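Local coordinates for lipoprotein (Mycoplasma mycoides subsp. capri, PDB 7ADK) that is probably a membrane-anchored peptidase of the chymotrypsin-like PA clan, with substrates not established here, at residues B[262-267]-B[668-673]; B[558-563]-B[569-574]. One frame throughout, in Å; residues are numbered along the deposited sequence.

Contact 1 (B[262-267]-B[668-673])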
loop_
_atom_site.group_PDB
_atom_site.type_symbol
_atom_site.label_atom_id
_atom_site.label_comp_id
_atom_site.label_asym_id
_atom_site.label_seq_id
_atom_site.Cartn_x
_atom_site.Cartn_y
_atom_site.Cartn_z
ATOM N N ILE B 262 3.159 -18.445 4.201
ATOM C CA ILE B 262 3.567 -19.071 2.923
ATOM C C ILE B 262 2.935 -18.400 1.684
ATOM O O ILE B 262 3.608 -18.209 0.676
ATOM C CB ILE B 262 3.269 -20.589 3.022
ATOM C CG1 ILE B 262 4.361 -21.304 3.847
ATOM C CG2 ILE B 262 3.142 -21.272 1.663
ATOM C CD1 ILE B 262 3.912 -22.626 4.470
ATOM N N GLY B 263 1.684 -17.942 1.758
ATOM C CA GLY B 263 1.019 -17.156 0.709
ATOM C C GLY B 263 1.669 -15.804 0.374
ATOM O O GLY B 263 1.277 -15.150 -0.581
ATOM N N LYS B 264 2.671 -15.380 1.142
ATOM C CA LYS B 264 3.533 -14.217 0.888
ATOM C C LYS B 264 4.949 -14.642 0.458
ATOM O O LYS B 264 5.888 -13.864 0.570
ATOM C CB LYS B 264 3.543 -13.297 2.119
ATOM C CG LYS B 264 2.142 -12.866 2.565
ATOM C CD LYS B 264 2.195 -11.984 3.811
ATOM C CE LYS B 264 0.773 -11.703 4.306
ATOM N NZ LYS B 264 0.778 -10.912 5.557
ATOM N N GLY B 265 5.122 -15.883 -0.014
ATOM C CA GLY B 265 6.340 -16.393 -0.655
ATOM C C GLY B 265 6.812 -15.592 -1.888
ATOM O O GLY B 265 8.016 -15.469 -2.056
ATOM N N PRO B 266 5.949 -14.962 -2.713
ATOM C CA PRO B 266 6.351 -13.862 -3.590
ATOM C C PRO B 266 6.953 -12.685 -2.800
ATOM O O PRO B 266 6.475 -12.361 -1.721
ATOM C CB PRO B 266 5.071 -13.432 -4.312
ATOM C CG PRO B 266 4.177 -14.657 -4.246
ATOM C CD PRO B 266 4.541 -15.266 -2.906
ATOM N N SER B 267 7.958 -11.998 -3.339
ATOM C CA SER B 267 8.795 -11.029 -2.597
ATOM C C SER B 267 8.114 -9.894 -1.795
ATOM O O SER B 267 6.953 -9.537 -1.989
ATOM C CB SER B 267 9.775 -10.425 -3.606
ATOM O OG SER B 267 10.520 -9.354 -3.095
ATOM N N SER B 668 13.131 -10.924 -2.007
ATOM C CA SER B 668 13.452 -10.922 -0.573
ATOM C C SER B 668 12.294 -11.363 0.310
ATOM O O SER B 668 11.133 -11.312 -0.085
ATOM C CB SER B 668 13.878 -9.530 -0.115
ATOM O OG SER B 668 15.226 -9.348 -0.424
ATOM N N GLU B 669 12.648 -11.721 1.543
ATOM C CA GLU B 669 11.740 -12.051 2.636
ATOM C C GLU B 669 10.645 -10.988 2.820
ATOM O O GLU B 669 10.931 -9.808 3.007
ATOM C CB GLU B 669 12.506 -12.148 3.968
ATOM C CG GLU B 669 13.750 -13.022 4.003
ATOM C CD GLU B 669 14.423 -13.075 5.389
ATOM O OE1 GLU B 669 13.857 -12.646 6.408
ATOM O OE2 GLU B 669 15.555 -13.579 5.470
ATOM N N TYR B 670 9.382 -11.402 2.903
ATOM C CA TYR B 670 8.261 -10.516 3.222
ATOM C C TYR B 670 8.403 -9.831 4.599
ATOM O O TYR B 670 7.710 -8.858 4.897
ATOM C CB TYR B 670 6.958 -11.323 3.117
ATOM C CG TYR B 670 6.753 -12.416 4.147
ATOM C CD1 TYR B 670 6.340 -12.070 5.444
ATOM C CD2 TYR B 670 6.934 -13.766 3.807
ATOM C CE1 TYR B 670 6.138 -13.067 6.408
ATOM C CE2 TYR B 670 6.720 -14.772 4.766
ATOM C CZ TYR B 670 6.329 -14.421 6.072
ATOM O OH TYR B 670 6.136 -15.375 7.019
ATOM N N LYS B 671 9.307 -10.323 5.449
ATOM C CA LYS B 671 9.596 -9.839 6.803
ATOM C C LYS B 671 10.318 -8.498 6.849
ATOM O O LYS B 671 10.310 -7.863 7.894
ATOM C CB LYS B 671 10.401 -10.915 7.548
ATOM C CG LYS B 671 9.547 -12.168 7.786
ATOM C CD LYS B 671 10.334 -13.313 8.419
ATOM C CE LYS B 671 9.408 -14.516 8.623
ATOM N NZ LYS B 671 10.153 -15.742 8.969
ATOM N N PHE B 672 10.905 -8.028 5.752
ATOM C CA PHE B 672 11.668 -6.777 5.711
ATOM C C PHE B 672 10.822 -5.495 5.632
ATOM O O PHE B 672 11.378 -4.416 5.806
ATOM C CB PHE B 672 12.631 -6.828 4.515
ATOM C CG PHE B 672 13.790 -7.814 4.547
ATOM C CD1 PHE B 672 14.203 -8.450 5.731
ATOM C CD2 PHE B 672 14.499 -8.053 3.356
ATOM C CE1 PHE B 672 15.286 -9.341 5.710
ATOM C CE2 PHE B 672 15.574 -8.955 3.331
ATOM C CZ PHE B 672 15.960 -9.606 4.508
ATOM N N TYR B 673 9.507 -5.561 5.386
ATOM C CA TYR B 673 8.751 -4.480 4.733
ATOM C C TYR B 673 8.896 -3.055 5.296
ATOM O O TYR B 673 9.288 -2.148 4.567
ATOM C CB TYR B 673 7.271 -4.869 4.619
ATOM C CG TYR B 673 6.445 -3.850 3.847
ATOM C CD1 TYR B 673 6.837 -3.500 2.546
ATOM C CD2 TYR B 673 5.331 -3.212 4.425
ATOM C CE1 TYR B 673 6.155 -2.504 1.841
ATOM C CE2 TYR B 673 4.646 -2.206 3.714
ATOM C CZ TYR B 673 5.058 -1.850 2.417
ATOM O OH TYR B 673 4.383 -0.924 1.688
#

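Contact 2 (B[558-563]-B[569-574])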
loop_
_atom_site.group_PDB
_atom_site.type_symbol
_atom_site.label_atom_id
_atom_site.label_comp_id
_atom_site.label_asym_id
_atom_site.label_seq_id
_atom_site.Cartn_x
_atom_site.Cartn_y
_atom_site.Cartn_z
ATOM N N TYR B 558 8.458 17.025 -24.247
ATOM C CA TYR B 558 8.685 16.273 -23.016
ATOM C C TYR B 558 7.999 16.939 -21.822
ATOM O O TYR B 558 7.868 18.160 -21.754
ATOM C CB TYR B 558 10.180 16.028 -22.757
ATOM C CG TYR B 558 10.979 17.208 -22.247
ATOM C CD1 TYR B 558 11.658 18.045 -23.149
ATOM C CD2 TYR B 558 11.062 17.463 -20.867
ATOM C CE1 TYR B 558 12.397 19.143 -22.678
ATOM C CE2 TYR B 558 11.787 18.569 -20.392
ATOM C CZ TYR B 558 12.454 19.414 -21.298
ATOM O OH TYR B 558 13.162 20.482 -20.863
ATOM N N SER B 559 7.583 16.128 -20.856
ATOM C CA SER B 559 7.116 16.558 -19.549
ATOM C C SER B 559 7.718 15.696 -18.449
ATOM O O SER B 559 7.870 14.492 -18.618
ATOM C CB SER B 559 5.582 16.571 -19.502
ATOM O OG SER B 559 5.037 15.321 -19.877
ATOM N N VAL B 560 8.139 16.318 -17.352
ATOM C CA VAL B 560 8.770 15.681 -16.196
ATOM C C VAL B 560 7.797 15.721 -15.038
ATOM O O VAL B 560 7.274 16.775 -14.701
ATOM C CB VAL B 560 10.098 16.338 -15.792
ATOM C CG1 VAL B 560 10.833 15.496 -14.764
ATOM C CG2 VAL B 560 11.011 16.551 -16.994
ATOM N N TRP B 561 7.550 14.584 -14.402
ATOM C CA TRP B 561 6.571 14.404 -13.333
ATOM C C TRP B 561 7.230 13.810 -12.088
ATOM O O TRP B 561 8.241 13.115 -12.183
ATOM C CB TRP B 561 5.407 13.538 -13.812
ATOM C CG TRP B 561 4.653 13.974 -15.027
ATOM C CD1 TRP B 561 5.105 13.903 -16.295
ATOM C CD2 TRP B 561 3.316 14.558 -15.119
ATOM N NE1 TRP B 561 4.191 14.479 -17.149
ATOM C CE2 TRP B 561 3.064 14.890 -16.481
ATOM C CE3 TRP B 561 2.285 14.840 -14.197
ATOM C CZ2 TRP B 561 1.870 15.488 -16.901
ATOM C CZ3 TRP B 561 1.077 15.422 -14.613
ATOM C CH2 TRP B 561 0.870 15.749 -15.958
ATOM N N SER B 562 6.683 14.068 -10.906
ATOM C CA SER B 562 7.133 13.438 -9.658
ATOM C C SER B 562 6.044 13.475 -8.591
ATOM O O SER B 562 5.456 14.530 -8.370
ATOM C CB SER B 562 8.387 14.121 -9.139
ATOM O OG SER B 562 8.883 13.429 -8.022
ATOM N N ALA B 563 5.739 12.339 -7.953
ATOM C CA ALA B 563 4.613 12.184 -7.026
ATOM C C ALA B 563 3.257 12.657 -7.592
ATOM O O ALA B 563 2.410 13.166 -6.862
ATOM C CB ALA B 563 4.978 12.790 -5.675
ATOM N N ASN B 569 8.911 22.653 -15.676
ATOM C CA ASN B 569 9.501 23.993 -15.727
ATOM C C ASN B 569 10.421 24.306 -14.536
ATOM O O ASN B 569 11.115 25.321 -14.552
ATOM C CB ASN B 569 8.374 25.022 -15.895
ATOM C CG ASN B 569 7.612 24.835 -17.193
ATOM O OD1 ASN B 569 6.434 24.523 -17.195
ATOM N ND2 ASN B 569 8.260 24.964 -18.328
ATOM N N GLN B 570 10.450 23.446 -13.516
ATOM C CA GLN B 570 11.349 23.528 -12.360
ATOM C C GLN B 570 12.487 22.494 -12.393
ATOM O O GLN B 570 13.448 22.635 -11.641
ATOM C CB GLN B 570 10.523 23.463 -11.070
ATOM C CG GLN B 570 9.792 22.141 -10.851
ATOM C CD GLN B 570 9.119 22.067 -9.492
ATOM O OE1 GLN B 570 8.080 22.641 -9.256
ATOM N NE2 GLN B 570 9.664 21.377 -8.557
ATOM N N TYR B 571 12.416 21.487 -13.262
ATOM C CA TYR B 571 13.473 20.505 -13.478
ATOM C C TYR B 571 14.637 21.059 -14.312
ATOM O O TYR B 571 14.596 22.191 -14.790
ATOM C CB TYR B 571 12.877 19.256 -14.143
ATOM C CG TYR B 571 13.609 17.984 -13.782
ATOM C CD1 TYR B 571 13.469 17.489 -12.478
ATOM C CD2 TYR B 571 14.403 17.289 -14.714
ATOM C CE1 TYR B 571 14.084 16.290 -12.095
ATOM C CE2 TYR B 571 15.028 16.087 -14.330
ATOM C CZ TYR B 571 14.853 15.575 -13.025
ATOM O OH TYR B 571 15.425 14.408 -12.648
ATOM N N GLU B 572 15.669 20.244 -14.520
ATOM C CA GLU B 572 16.770 20.515 -15.450
ATOM C C GLU B 572 16.278 20.759 -16.890
ATOM O O GLU B 572 15.243 20.241 -17.302
ATOM C CB GLU B 572 17.790 19.377 -15.364
ATOM C CG GLU B 572 19.088 19.553 -16.145
ATOM C CD GLU B 572 19.857 20.808 -15.777
ATOM O OE1 GLU B 572 20.703 20.757 -14.884
ATOM O OE2 GLU B 572 19.612 21.855 -16.371
ATOM N N THR B 573 16.978 21.613 -17.634
ATOM C CA THR B 573 16.609 22.049 -18.985
ATOM C C THR B 573 17.675 21.838 -20.065
ATOM O O THR B 573 17.327 21.503 -21.197
ATOM C CB THR B 573 16.106 23.495 -18.922
ATOM O OG1 THR B 573 15.576 23.893 -20.147
ATOM C CG2 THR B 573 17.151 24.516 -18.534
ATOM N N GLU B 574 18.965 22.012 -19.768
ATOM C CA GLU B 574 20.018 21.914 -20.788
ATOM C C GLU B 574 20.292 20.452 -21.164
ATOM O O GLU B 574 20.471 19.611 -20.291
ATOM C CB GLU B 574 21.272 22.666 -20.335
ATOM C CG GLU B 574 22.399 22.700 -21.382
ATOM C CD GLU B 574 23.378 21.517 -21.308
ATOM O OE1 GLU B 574 23.989 21.319 -20.234
ATOM O OE2 GLU B 574 23.559 20.820 -22.329
#

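Contact 1 (B[262-267]-B[668-673])
Tyr670 leans its ring obliquely against the backbone and CB of Lys264, and through it two loops some 400 residues apart in sequence come together. Followed outward, the side chain begins with Tyr670 CB, 3.8 Å from Lys264 O. Its CG stands between the backbone N and the carbonyl carbon (chi1 67°), a rotation that swings the ring from its own loop over to residue 264. Tyr670 CG then lies 3.9 Å from Lys264 CB, and Tyr670 CD2 makes the closest approach of the ring, 3.4 Å to Lys264 O. The methylene CB of Lys264 thus gives an off-centre CH-pi contact, 4.2 Å from the ring centroid of Tyr670 and 29° from its normal. At the tip, Tyr670 OH is hydrogen-bonded to Glu261 N, just before the segment.

Glu261 also receives the end of Lys264. The lysine starts toward the tyrosine at CB, but its extended chain carries NZ away to a salt bridge with the Glu261 carboxylate, so the aliphatic root packs and the charge is met separately. The turn carrying Lys264 is closed by Gly265 N, which bonds to Ile262 O at 2.9 Å.

At the other end of the contact the two segments come close together: Ser267 CA approaches Ser668 O at 3.4 Å in a CA-H...O contact. Next to this, a backbone hydrogen bond joins Ser668 to Val268, while Ser267 O accepts one from Tyr645 OH. The whole is a loop-to-loop junction, built on a 3-10 turn and a turn with helical backbone angles but without regular helical hydrogen bonds, that fastens the connection between helix 220-226 and strand 289-293 to a long loop of the peptidase family region.

Contact 2 (B[558-563]-B[569-574])
Val560, on strand 556-562, faces Tyr571 of the irregular segment 569-574 with their CA atoms 7.3 Å apart, too wide a spacing for strand pairing. The motif is a tight beta hairpin, 556-562 with 565-566, whose second arm is followed by a loop that folds back over the face of the first strand and leads into helix 575-582. This example illustrates how a returning loop can cover one face of a sheet, here at Val560, by side-chain contact and not by backbone pairing. Backbone bonding of the second arm reaches Ile567, which bonds to Val560, whose N is also bonded to Thr568 OG1, just before 569-574.

The central contact is a methyl on a ring face. With CG1 anti to its backbone N (chi1 -170°), Val560 sends that branch over the middle of the Tyr571 ring, 3.9 Å from the centroid and only 11° from the normal. Val560 CG2 merely brushes the ring at Tyr571 CD2, 4.2 Å away, and the two side chains cross at about a right angle. Leu578 of the following helix packs against both Tyr571 and Tyr558, bringing the second tyrosine into the same cluster. Tyr558 points its OH toward the backbone of Glu572 and Thr573, yet Tyr558 OH is 4.1 Å from Glu572 O, too long for a hydrogen bond, a loose approach.

The loop entering the helix has its own polar bracing. Glu572 OE2 accepts the N-H of Thr573 on its anti side at 2.9 Å, and takes a weak second bond from the N of Glu574. Glu574, at the N-cap, turns OE2 to Asn576 N while OE1 forms a salt bridge with Lys577. On the strand side turned away from the loop, Trp561 NE1 donates nearly in its ring plane to Ser559 OG, 3.0 Å away.

Overall arrangement
Set side by side, the two contacts differ in sequence distance and burial. Contact 1 is partly buried, its centre about 19 Å from that of the chain, and ties together loops from distant parts of the sequence; contact 2 is local, at the surface with its centre about 31 Å from that of the chain, and folds a loop onto the strand just before it. They share no element, although contact 2 is nested in the chain span that contact 1 closes, and their nearest atoms stay about 16 Å apart. Each uses a tyrosine ring: obliquely against a polar backbone in contact 1, face-on to a valine methyl in contact 2.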